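PDB 2WAN: pullulanase from Bacillus acidopullulyticus, which hydrolyses the alpha-1,6-glucosidic linkages of pullulan and, as expected for this enzyme class, of branched starch polysaccharides. Local coordinates for residues Gln211-Leu216 against Asn221-Gly226; Asn299-Asn304 against Val569-Tyr574; His439-Ser444 against Ala795-Asn800. All coordinates share one frame; numbering follows the deposited sequence.

Interaction 1 of 3, residues Gln211-Leu216 against Asn221-Gly226; sequences QYKIAL and NTSYPG
Ile214 and Tyr224 form an antiparallel hydrogen-bonded pair, with Ile214 N 2.8 Å from Tyr224 O and Tyr224 N 2.8 Å from Ile214 O, and beside it Ala215 and Ser223 make a non-hydrogen-bonded pair. Leu216 N continues the pairing to Thr222 O at 2.9 Å, after which a water takes over, accepting from Thr222 N and donating to Leu216 O, so a water bridges the two chains where the direct backbone bonds end. On the face with Ala215 and Ser223, Lys213 carries its ammonium across to the partner strand. The chain bends at CG-CD (chi3 82°), which brings NZ to 221-226, where it donates to Ser223 OG at 2.9 Å and to Pro225 O, also 2.9 Å away. One nitrogen thereby ties a side-chain hydroxyl and a main-chain carbonyl together just where the chain turns its corner at the cis peptide before Pro225. The aliphatic part of the lysine lies alongside, its CB 3.4 Å from Tyr224 O. On the face with Ile214 and Tyr224 the contact is apolar: Leu216 CD1 meets the edge of the Tyr224 ring, near its plane, 3.9 Å from CE2. These features describe a beta hairpin within the X25 domain. Strand 208-216 is the middle of a three-stranded antiparallel sheet, paired on its far edge with strand 166-170, where Lys213 and Ala215 bond by their backbones to Val169 and Val167, while Ile214, Tyr224 and Pro225 rest on Val251 of strand 250-253 in the second sheet.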
loop_
_atom_site.group_PDB
_atom_site.type_symbol
_atom_site.label_atom_id
_atom_site.label_comp_id
_atom_site.label_asym_id
_atom_site.label_seq_id
_atom_site.Cartn_x
_atom_site.Cartn_y
_atom_site.Cartn_z
ATOM N N GLN A 211 -29.705 -16.557 33.234
ATOM C CA GLN A 211 -30.215 -15.216 32.973
ATOM C C GLN A 211 -29.585 -14.650 31.719
ATOM O O GLN A 211 -28.404 -14.878 31.462
ATOM C CB GLN A 211 -29.930 -14.282 34.144
ATOM C CG GLN A 211 -30.957 -14.339 35.248
ATOM C CD GLN A 211 -30.771 -13.212 36.237
ATOM O OE1 GLN A 211 -31.599 -12.997 37.114
ATOM N NE2 GLN A 211 -29.683 -12.475 36.087
ATOM N N TYR A 212 -30.369 -13.907 30.940
ATOM C CA TYR A 212 -29.824 -13.270 29.751
ATOM C C TYR A 212 -30.490 -11.947 29.361
ATOM O O TYR A 212 -31.586 -11.604 29.840
ATOM C CB TYR A 212 -29.848 -14.237 28.565
ATOM C CG TYR A 212 -31.217 -14.380 27.955
ATOM C CD1 TYR A 212 -31.616 -13.551 26.906
ATOM C CD2 TYR A 212 -32.123 -15.330 28.433
ATOM C CE1 TYR A 212 -32.880 -13.666 26.335
ATOM C CE2 TYR A 212 -33.396 -15.450 27.873
ATOM C CZ TYR A 212 -33.760 -14.613 26.821
ATOM O OH TYR A 212 -35.006 -14.706 26.248
ATOM N N LYS A 213 -29.786 -11.225 28.488
ATOM C CA LYS A 213 -30.270 -10.049 27.791
ATOM C C LYS A 213 -29.690 -10.066 26.370
ATOM O O LYS A 213 -28.911 -10.965 26.004
ATOM C CB LYS A 213 -29.814 -8.757 28.487
ATOM C CG LYS A 213 -30.294 -8.570 29.914
ATOM C CD LYS A 213 -30.168 -7.118 30.327
ATOM C CE LYS A 213 -31.371 -6.324 29.824
ATOM N NZ LYS A 213 -31.304 -4.885 30.165
ATOM N N ILE A 214 -30.075 -9.068 25.583
ATOM C CA ILE A 214 -29.434 -8.798 24.302
ATOM C C ILE A 214 -28.773 -7.433 24.407
ATOM O O ILE A 214 -29.456 -6.420 24.639
ATOM C CB ILE A 214 -30.462 -8.824 23.129
ATOM C CG1 ILE A 214 -31.105 -10.214 22.971
ATOM C CG2 ILE A 214 -29.838 -8.337 21.819
ATOM C CD1 ILE A 214 -30.182 -11.327 22.497
ATOM N N ALA A 215 -27.444 -7.400 24.259
ATOM C CA ALA A 215 -26.695 -6.145 24.284
ATOM C C ALA A 215 -26.337 -5.727 22.874
ATOM O O ALA A 215 -25.954 -6.562 22.054
ATOM C CB ALA A 215 -25.430 -6.280 25.142
ATOM N N LEU A 216 -26.458 -4.432 22.605
ATOM C CA LEU A 216 -26.188 -3.883 21.277
ATOM C C LEU A 216 -24.815 -3.231 21.172
ATOM O O LEU A 216 -24.298 -2.673 22.146
ATOM C CB LEU A 216 -27.267 -2.865 20.879
ATOM C CG LEU A 216 -28.722 -3.333 20.725
ATOM C CD1 LEU A 216 -29.507 -2.308 19.907
ATOM C CD2 LEU A 216 -28.827 -4.708 20.096
ATOM N N ASN A 221 -24.376 0.155 26.880
ATOM C CA ASN A 221 -25.112 1.396 26.657
ATOM C C ASN A 221 -26.592 1.102 26.420
ATOM O O ASN A 221 -27.472 1.723 27.021
ATOM C CB ASN A 221 -24.525 2.146 25.461
ATOM C CG ASN A 221 -24.411 3.638 25.703
ATOM O OD1 ASN A 221 -25.402 4.324 25.974
ATOM N ND2 ASN A 221 -23.191 4.153 25.592
ATOM N N THR A 222 -26.845 0.124 25.555
ATOM C CA THR A 222 -28.197 -0.297 25.230
ATOM C C THR A 222 -28.305 -1.816 25.269
ATOM O O THR A 222 -27.631 -2.522 24.509
ATOM C CB THR A 222 -28.610 0.230 23.844
ATOM O OG1 THR A 222 -28.506 1.656 23.837
ATOM C CG2 THR A 222 -30.042 -0.164 23.507
ATOM N N SER A 223 -29.143 -2.314 26.177
ATOM C CA SER A 223 -29.494 -3.723 26.200
ATOM C C SER A 223 -30.997 -3.886 26.413
ATOM O O SER A 223 -31.653 -3.013 27.006
ATOM C CB SER A 223 -28.708 -4.477 27.279
ATOM O OG SER A 223 -29.031 -4.022 28.579
ATOM N N TYR A 224 -31.520 -5.004 25.916
ATOM C CA TYR A 224 -32.946 -5.340 25.981
ATOM C C TYR A 224 -33.157 -6.739 26.550
ATOM O O TYR A 224 -32.265 -7.593 26.436
ATOM C CB TYR A 224 -33.575 -5.254 24.587
ATOM C CG TYR A 224 -33.496 -3.875 23.994
ATOM C CD1 TYR A 224 -34.231 -2.825 24.540
ATOM C CD2 TYR A 224 -32.670 -3.606 22.896
ATOM C CE1 TYR A 224 -34.159 -1.545 24.013
ATOM C CE2 TYR A 224 -32.599 -2.329 22.354
ATOM C CZ TYR A 224 -33.343 -1.304 22.921
ATOM O OH TYR A 224 -33.283 -0.029 22.407
ATOM N N PRO A 225 -34.321 -6.984 27.185
ATOM C CA PRO A 225 -35.390 -6.007 27.489
ATOM C C PRO A 225 -35.048 -5.090 28.666
ATOM O O PRO A 225 -33.869 -4.816 28.908
ATOM C CB PRO A 225 -36.610 -6.891 27.792
ATOM C CG PRO A 225 -36.056 -8.183 28.234
ATOM C CD PRO A 225 -34.715 -8.361 27.535
ATOM N N GLY A 226 -36.060 -4.596 29.377
ATOM C CA GLY A 226 -35.823 -3.726 30.529
ATOM C C GLY A 226 -35.038 -4.407 31.640
ATOM O O GLY A 226 -34.193 -3.788 32.286
HETATM O O HOH W 1 -24.856 -0.607 23.765
#

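Interaction 2 of 3, residues Asn299-Asn304 against Val569-Tyr574; sequences NILPRN and VPQYYY
Pro570 O, with Leu301 CD2 lying 3.9 Å away, accepts hydrogen bonds from two waters, at 2.8 and 3.1 Å, each of which also donates to Pro302 O. The two carbonyls are thus joined through a pair of bridging waters, and Pro570 O also takes a weak bond from Tyr572 N. Beside these waters Leu301, its CG anti to the backbone N (chi1 -170°), sends CD2 against the extended side chain of Gln571, 3.6 Å from OE1; that oxygen has its hydrogen bond from Tyr118 OH of strand 114-121. The other methyl, CD1, touches the ring of Pro570 more loosely, at CB. Farther along, Tyr572 turns the edge of its ring to the backbone, with CE1 3.2 Å from Arg303 O and the oxygen near the ring plane. Stacking on His596 and a hydroxyl bond to Asn307 help fix the orientation of this ring. Arg303 itself reaches Asp120 in a salt bridge and Thr576 by a hydrogen bond. The contact thus joins the end of strand 295-302, in the mixed sheet that also includes strand 114-121, to the long connection between the third and fourth strands of the catalytic barrel. Its chemistry, with water bridging two carbonyls, a methyl on an amide and an aromatic edge on an oxygen, is consistent with a partly hydrated junction between two parts of the fold.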
loop_
_atom_site.group_PDB
_atom_site.type_symbol
_atom_site.label_atom_id
_atom_site.label_comp_id
_atom_site.label_asym_id
_atom_site.label_seq_id
_atom_site.Cartn_x
_atom_site.Cartn_y
_atom_site.Cartn_z
ATOM N N ASN A 299 -31.272 11.438 -8.153
ATOM C CA ASN A 299 -30.691 10.500 -9.107
ATOM C C ASN A 299 -30.116 9.268 -8.408
ATOM O O ASN A 299 -29.615 9.369 -7.279
ATOM C CB ASN A 299 -29.585 11.197 -9.900
ATOM C CG ASN A 299 -28.918 10.271 -10.902
ATOM O OD1 ASN A 299 -29.509 9.902 -11.921
ATOM N ND2 ASN A 299 -27.682 9.889 -10.612
ATOM N N ILE A 300 -30.215 8.122 -9.076
ATOM C CA ILE A 300 -29.610 6.870 -8.620
ATOM C C ILE A 300 -28.356 6.621 -9.462
ATOM O O ILE A 300 -28.440 6.355 -10.674
ATOM C CB ILE A 300 -30.557 5.653 -8.788
ATOM C CG1 ILE A 300 -31.954 5.931 -8.211
ATOM C CG2 ILE A 300 -29.948 4.391 -8.166
ATOM C CD1 ILE A 300 -33.002 4.895 -8.619
ATOM N N LEU A 301 -27.194 6.712 -8.825
ATOM C CA LEU A 301 -25.934 6.524 -9.536
ATOM C C LEU A 301 -25.544 5.069 -9.446
ATOM O O LEU A 301 -25.544 4.504 -8.356
ATOM C CB LEU A 301 -24.829 7.397 -8.940
ATOM C CG LEU A 301 -23.529 7.447 -9.757
ATOM C CD1 LEU A 301 -23.673 8.413 -10.929
ATOM C CD2 LEU A 301 -22.388 7.877 -8.839
ATOM N N PRO A 302 -25.219 4.441 -10.591
ATOM C CA PRO A 302 -24.734 3.072 -10.531
ATOM C C PRO A 302 -23.421 2.992 -9.728
ATOM O O PRO A 302 -22.512 3.793 -9.955
ATOM C CB PRO A 302 -24.497 2.729 -12.012
ATOM C CG PRO A 302 -25.465 3.640 -12.746
ATOM C CD PRO A 302 -25.382 4.909 -11.981
ATOM N N ARG A 303 -23.359 2.078 -8.764
ATOM C CA ARG A 303 -22.116 1.836 -8.017
ATOM C C ARG A 303 -21.818 0.338 -8.036
ATOM O O ARG A 303 -21.262 -0.163 -9.002
ATOM C CB ARG A 303 -22.155 2.433 -6.596
ATOM C CG ARG A 303 -20.822 2.267 -5.815
ATOM C CD ARG A 303 -20.850 2.933 -4.436
ATOM N NE ARG A 303 -21.765 2.258 -3.510
ATOM C CZ ARG A 303 -21.763 2.419 -2.187
ATOM N NH1 ARG A 303 -20.888 3.226 -1.600
ATOM N NH2 ARG A 303 -22.654 1.766 -1.442
ATOM N N ASN A 304 -22.232 -0.407 -7.011
ATOM C CA ASN A 304 -21.791 -1.790 -6.895
ATOM C C ASN A 304 -22.476 -2.739 -7.865
ATOM O O ASN A 304 -22.036 -3.873 -8.042
ATOM C CB ASN A 304 -21.880 -2.289 -5.454
ATOM C CG ASN A 304 -20.923 -1.556 -4.527
ATOM O OD1 ASN A 304 -19.930 -0.989 -4.978
ATOM N ND2 ASN A 304 -21.217 -1.568 -3.230
ATOM N N VAL A 569 -16.170 6.911 -15.671
ATOM C CA VAL A 569 -17.111 6.095 -14.890
ATOM C C VAL A 569 -17.293 6.768 -13.519
ATOM O O VAL A 569 -16.572 6.433 -12.562
ATOM C CB VAL A 569 -16.632 4.627 -14.695
ATOM C CG1 VAL A 569 -17.791 3.740 -14.227
ATOM C CG2 VAL A 569 -16.043 4.038 -15.985
ATOM N N PRO A 570 -18.240 7.734 -13.429
ATOM C CA PRO A 570 -18.405 8.580 -12.248
ATOM C C PRO A 570 -18.375 7.822 -10.921
ATOM O O PRO A 570 -19.163 6.888 -10.701
ATOM C CB PRO A 570 -19.758 9.267 -12.505
ATOM C CG PRO A 570 -19.757 9.451 -13.999
ATOM C CD PRO A 570 -19.129 8.176 -14.530
ATOM N N GLN A 571 -17.418 8.223 -10.080
ATOM C CA GLN A 571 -17.183 7.690 -8.717
ATOM C C GLN A 571 -16.664 6.268 -8.563
ATOM O O GLN A 571 -16.105 5.942 -7.518
ATOM C CB GLN A 571 -18.421 7.833 -7.822
ATOM C CG GLN A 571 -18.831 9.267 -7.530
ATOM C CD GLN A 571 -19.978 9.306 -6.536
ATOM O OE1 GLN A 571 -20.347 8.277 -5.960
ATOM N NE2 GLN A 571 -20.559 10.484 -6.345
ATOM N N TYR A 572 -16.877 5.420 -9.565
ATOM C CA TYR A 572 -16.689 3.988 -9.420
ATOM C C TYR A 572 -15.249 3.556 -9.125
ATOM O O TYR A 572 -15.037 2.506 -8.520
ATOM C CB TYR A 572 -17.212 3.237 -10.654
ATOM C CG TYR A 572 -17.184 1.728 -10.490
ATOM C CD1 TYR A 572 -18.168 1.072 -9.752
ATOM C CD2 TYR A 572 -16.181 0.957 -11.086
ATOM C CE1 TYR A 572 -18.147 -0.289 -9.595
ATOM C CE2 TYR A 572 -16.147 -0.408 -10.934
ATOM C CZ TYR A 572 -17.137 -1.031 -10.188
ATOM O OH TYR A 572 -17.117 -2.370 -10.031
ATOM N N TYR A 573 -14.268 4.341 -9.570
ATOM C CA TYR A 573 -12.861 3.974 -9.302
ATOM C C TYR A 573 -12.427 4.305 -7.872
ATOM O O TYR A 573 -11.305 3.957 -7.476
ATOM C CB TYR A 573 -11.900 4.615 -10.326
ATOM C CG TYR A 573 -11.939 3.970 -11.702
ATOM C CD1 TYR A 573 -11.157 2.839 -11.990
ATOM C CD2 TYR A 573 -12.746 4.497 -12.719
ATOM C CE1 TYR A 573 -11.180 2.238 -13.262
ATOM C CE2 TYR A 573 -12.784 3.909 -13.986
ATOM C CZ TYR A 573 -11.996 2.779 -14.250
ATOM O OH TYR A 573 -12.016 2.209 -15.516
ATOM N N TYR A 574 -13.312 4.941 -7.101
ATOM C CA TYR A 574 -12.989 5.438 -5.747
ATOM C C TYR A 574 -13.928 4.829 -4.702
ATOM O O TYR A 574 -15.014 4.378 -5.045
ATOM C CB TYR A 574 -13.163 6.951 -5.696
ATOM C CG TYR A 574 -12.277 7.668 -6.677
ATOM C CD1 TYR A 574 -10.933 7.892 -6.382
ATOM C CD2 TYR A 574 -12.760 8.079 -7.919
ATOM C CE1 TYR A 574 -10.086 8.520 -7.299
ATOM C CE2 TYR A 574 -11.922 8.726 -8.840
ATOM C CZ TYR A 574 -10.593 8.942 -8.523
ATOM O OH TYR A 574 -9.741 9.576 -9.408
HETATM O O HOH W 2 -21.325 5.583 -11.995
HETATM O O HOH W 3 -20.054 4.691 -8.777
#

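Interaction 3 of 3, residues His439-Ser444 against Ala795-Asn800; sequences HVRDFS and AGDSVN
Arg441 and Asp797 form a side-on, two-nitrogen salt bridge between two short helices on loops of the alpha-amylase-type barrel, the first following strand 435-438 and the second lying beyond strand 773-777. From CB the arginine runs straight out, CG anti to the backbone N (chi1 -174°) and the chain extended as far as NE. CG passes 3.9 Å from Asp797 OD1, and CD comes nearer to the same oxygen. NE then donates to OD1 at 2.8 Å, somewhat tilted from the guanidinium plane, while NH2 donates to OD2 at 2.8 Å, with that oxygen in the plane. Both oxygens use their syn lone pairs, and the planes of carboxylate and guanidinium are 27° apart, so the two groups meet nearly flat, edge to edge. The remaining nitrogen, NH1, makes a salt bridge with Asp503, which would help hold the guanidinium against rotation. An alanine at Arg441 is likely to leave both Asp797 and Asp503 without their shared cation and open a gap between the two helices. At the base of the arginine, His439 occupies the N-cap, its ND1 receiving weak bonds from Arg441 N and Asp442 N. Beside the bridge, Asp442 lays its carboxylate nearly parallel to the amide of Asn800, with OD1 3.4 Å from Asn800 CB. Tyr505 OH bonds to that same OD1, and Ser792 OG to Asn800 OD1. A single water donates to Asp442 OD1 and to Asp797 OD1, 2.9 Å from each.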
loop_
_atom_site.group_PDB
_atom_site.type_symbol
_atom_site.label_atom_id
_atom_site.label_comp_id
_atom_site.label_asym_id
_atom_site.label_seq_id
_atom_site.Cartn_x
_atom_site.Cartn_y
_atom_site.Cartn_z
ATOM N N HIS A 439 15.206 9.857 -4.878
ATOM C CA HIS A 439 14.377 10.698 -5.756
ATOM C C HIS A 439 15.201 11.123 -6.972
ATOM O O HIS A 439 16.366 11.497 -6.819
ATOM C CB HIS A 439 13.947 11.908 -4.921
ATOM C CG HIS A 439 12.970 12.827 -5.588
ATOM N ND1 HIS A 439 13.353 13.788 -6.509
ATOM C CD2 HIS A 439 11.641 12.988 -5.406
ATOM C CE1 HIS A 439 12.288 14.473 -6.888
ATOM N NE2 HIS A 439 11.240 14.015 -6.228
ATOM N N VAL A 440 14.625 11.037 -8.177
ATOM C CA VAL A 440 15.398 11.344 -9.401
ATOM C C VAL A 440 15.990 12.761 -9.402
ATOM O O VAL A 440 17.137 12.956 -9.861
ATOM C CB VAL A 440 14.545 11.111 -10.678
ATOM C CG1 VAL A 440 15.311 11.515 -11.938
ATOM C CG2 VAL A 440 14.132 9.610 -10.779
ATOM N N ARG A 441 15.234 13.755 -8.920
ATOM C CA ARG A 441 15.785 15.106 -8.883
ATOM C C ARG A 441 16.880 15.206 -7.799
ATOM O O ARG A 441 18.001 15.657 -8.080
ATOM C CB ARG A 441 14.701 16.143 -8.641
ATOM C CG ARG A 441 15.232 17.574 -8.735
ATOM C CD ARG A 441 14.124 18.621 -8.626
ATOM N NE ARG A 441 14.685 19.980 -8.633
ATOM C CZ ARG A 441 14.979 20.688 -9.728
ATOM N NH1 ARG A 441 14.764 20.192 -10.956
ATOM N NH2 ARG A 441 15.497 21.916 -9.599
ATOM N N ASP A 442 16.584 14.736 -6.586
ATOM C CA ASP A 442 17.561 14.876 -5.475
ATOM C C ASP A 442 18.920 14.304 -5.833
ATOM O O ASP A 442 19.970 14.851 -5.456
ATOM C CB ASP A 442 17.136 14.112 -4.217
ATOM C CG ASP A 442 15.846 14.586 -3.612
ATOM O OD1 ASP A 442 15.248 15.569 -4.074
ATOM O OD2 ASP A 442 15.424 13.938 -2.628
ATOM N N PHE A 443 18.911 13.169 -6.533
ATOM C CA PHE A 443 20.139 12.402 -6.789
ATOM C C PHE A 443 21.255 13.227 -7.426
ATOM O O PHE A 443 22.430 13.051 -7.074
ATOM C CB PHE A 443 19.801 11.200 -7.678
ATOM C CG PHE A 443 20.913 10.197 -7.789
ATOM C CD1 PHE A 443 21.358 9.514 -6.657
ATOM C CD2 PHE A 443 21.521 9.941 -9.031
ATOM C CE1 PHE A 443 22.386 8.569 -6.753
ATOM C CE2 PHE A 443 22.554 8.988 -9.138
ATOM C CZ PHE A 443 22.994 8.325 -7.992
ATOM N N SER A 444 20.893 14.134 -8.338
ATOM C CA SER A 444 21.910 14.778 -9.183
ATOM C C SER A 444 21.768 16.302 -9.356
ATOM O O SER A 444 22.583 16.922 -10.030
ATOM C CB SER A 444 21.873 14.113 -10.571
ATOM O OG SER A 444 20.609 14.356 -11.183
ATOM N N ALA A 795 9.666 20.829 -0.467
ATOM C CA ALA A 795 10.594 21.779 0.176
ATOM C C ALA A 795 11.740 22.281 -0.710
ATOM O O ALA A 795 12.462 23.212 -0.329
ATOM C CB ALA A 795 11.150 21.194 1.465
ATOM N N GLY A 796 11.930 21.665 -1.870
ATOM C CA GLY A 796 12.971 22.102 -2.786
ATOM C C GLY A 796 14.339 21.478 -2.587
ATOM O O GLY A 796 14.525 20.585 -1.754
ATOM N N ASP A 797 15.299 21.978 -3.361
ATOM C CA ASP A 797 16.608 21.342 -3.513
ATOM C C ASP A 797 17.576 21.611 -2.368
ATOM O O ASP A 797 18.328 20.721 -1.989
ATOM C CB ASP A 797 17.267 21.776 -4.825
ATOM C CG ASP A 797 16.406 21.474 -6.041
ATOM O OD1 ASP A 797 15.794 20.380 -6.093
ATOM O OD2 ASP A 797 16.348 22.334 -6.945
ATOM N N SER A 798 17.573 22.819 -1.805
ATOM C CA SER A 798 18.444 23.123 -0.659
ATOM C C SER A 798 18.151 22.167 0.499
ATOM O O SER A 798 19.049 21.790 1.254
ATOM C CB SER A 798 18.282 24.578 -0.193
ATOM O OG SER A 798 17.047 24.774 0.485
ATOM N N VAL A 799 16.885 21.787 0.634
ATOM C CA VAL A 799 16.455 20.837 1.676
ATOM C C VAL A 799 16.753 19.383 1.262
ATOM O O VAL A 799 17.418 18.640 1.993
ATOM C CB VAL A 799 14.954 21.023 2.017
ATOM C CG1 VAL A 799 14.455 19.961 2.979
ATOM C CG2 VAL A 799 14.713 22.456 2.614
ATOM N N ASN A 800 16.293 19.001 0.072
ATOM C CA ASN A 800 16.278 17.587 -0.351
ATOM C C ASN A 800 17.453 17.040 -1.152
ATOM O O ASN A 800 17.613 15.817 -1.254
ATOM C CB ASN A 800 15.004 17.326 -1.174
ATOM C CG ASN A 800 13.765 17.285 -0.324
ATOM O OD1 ASN A 800 13.617 16.406 0.522
ATOM N ND2 ASN A 800 12.850 18.226 -0.552
HETATM O O HOH W 4 16.564 18.082 -4.559
#

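How the interactions relate
From the N-terminal side, interaction 1 comes first, closing a tight hairpin with four residues between its segments inside the X25 domain. Interaction 2 opens later, at 299-304, and is completed, after 264 intervening residues, at 569-574, tying the mixed sheet that includes strands 114-121 and 295-302 to the catalytic barrel. Before it closes, interaction 3 has begun at 439-444, just after the first barrel strand, and it ends at 795-800, beyond the eighth, so these two long loops cross. Interaction 3 thus brings together the start and end of the barrel. The centres of interactions 2 and 3 are about 39 Å apart; interactions 1 and 3, about 61 Å apart, lie on opposite sides of the chain's centre.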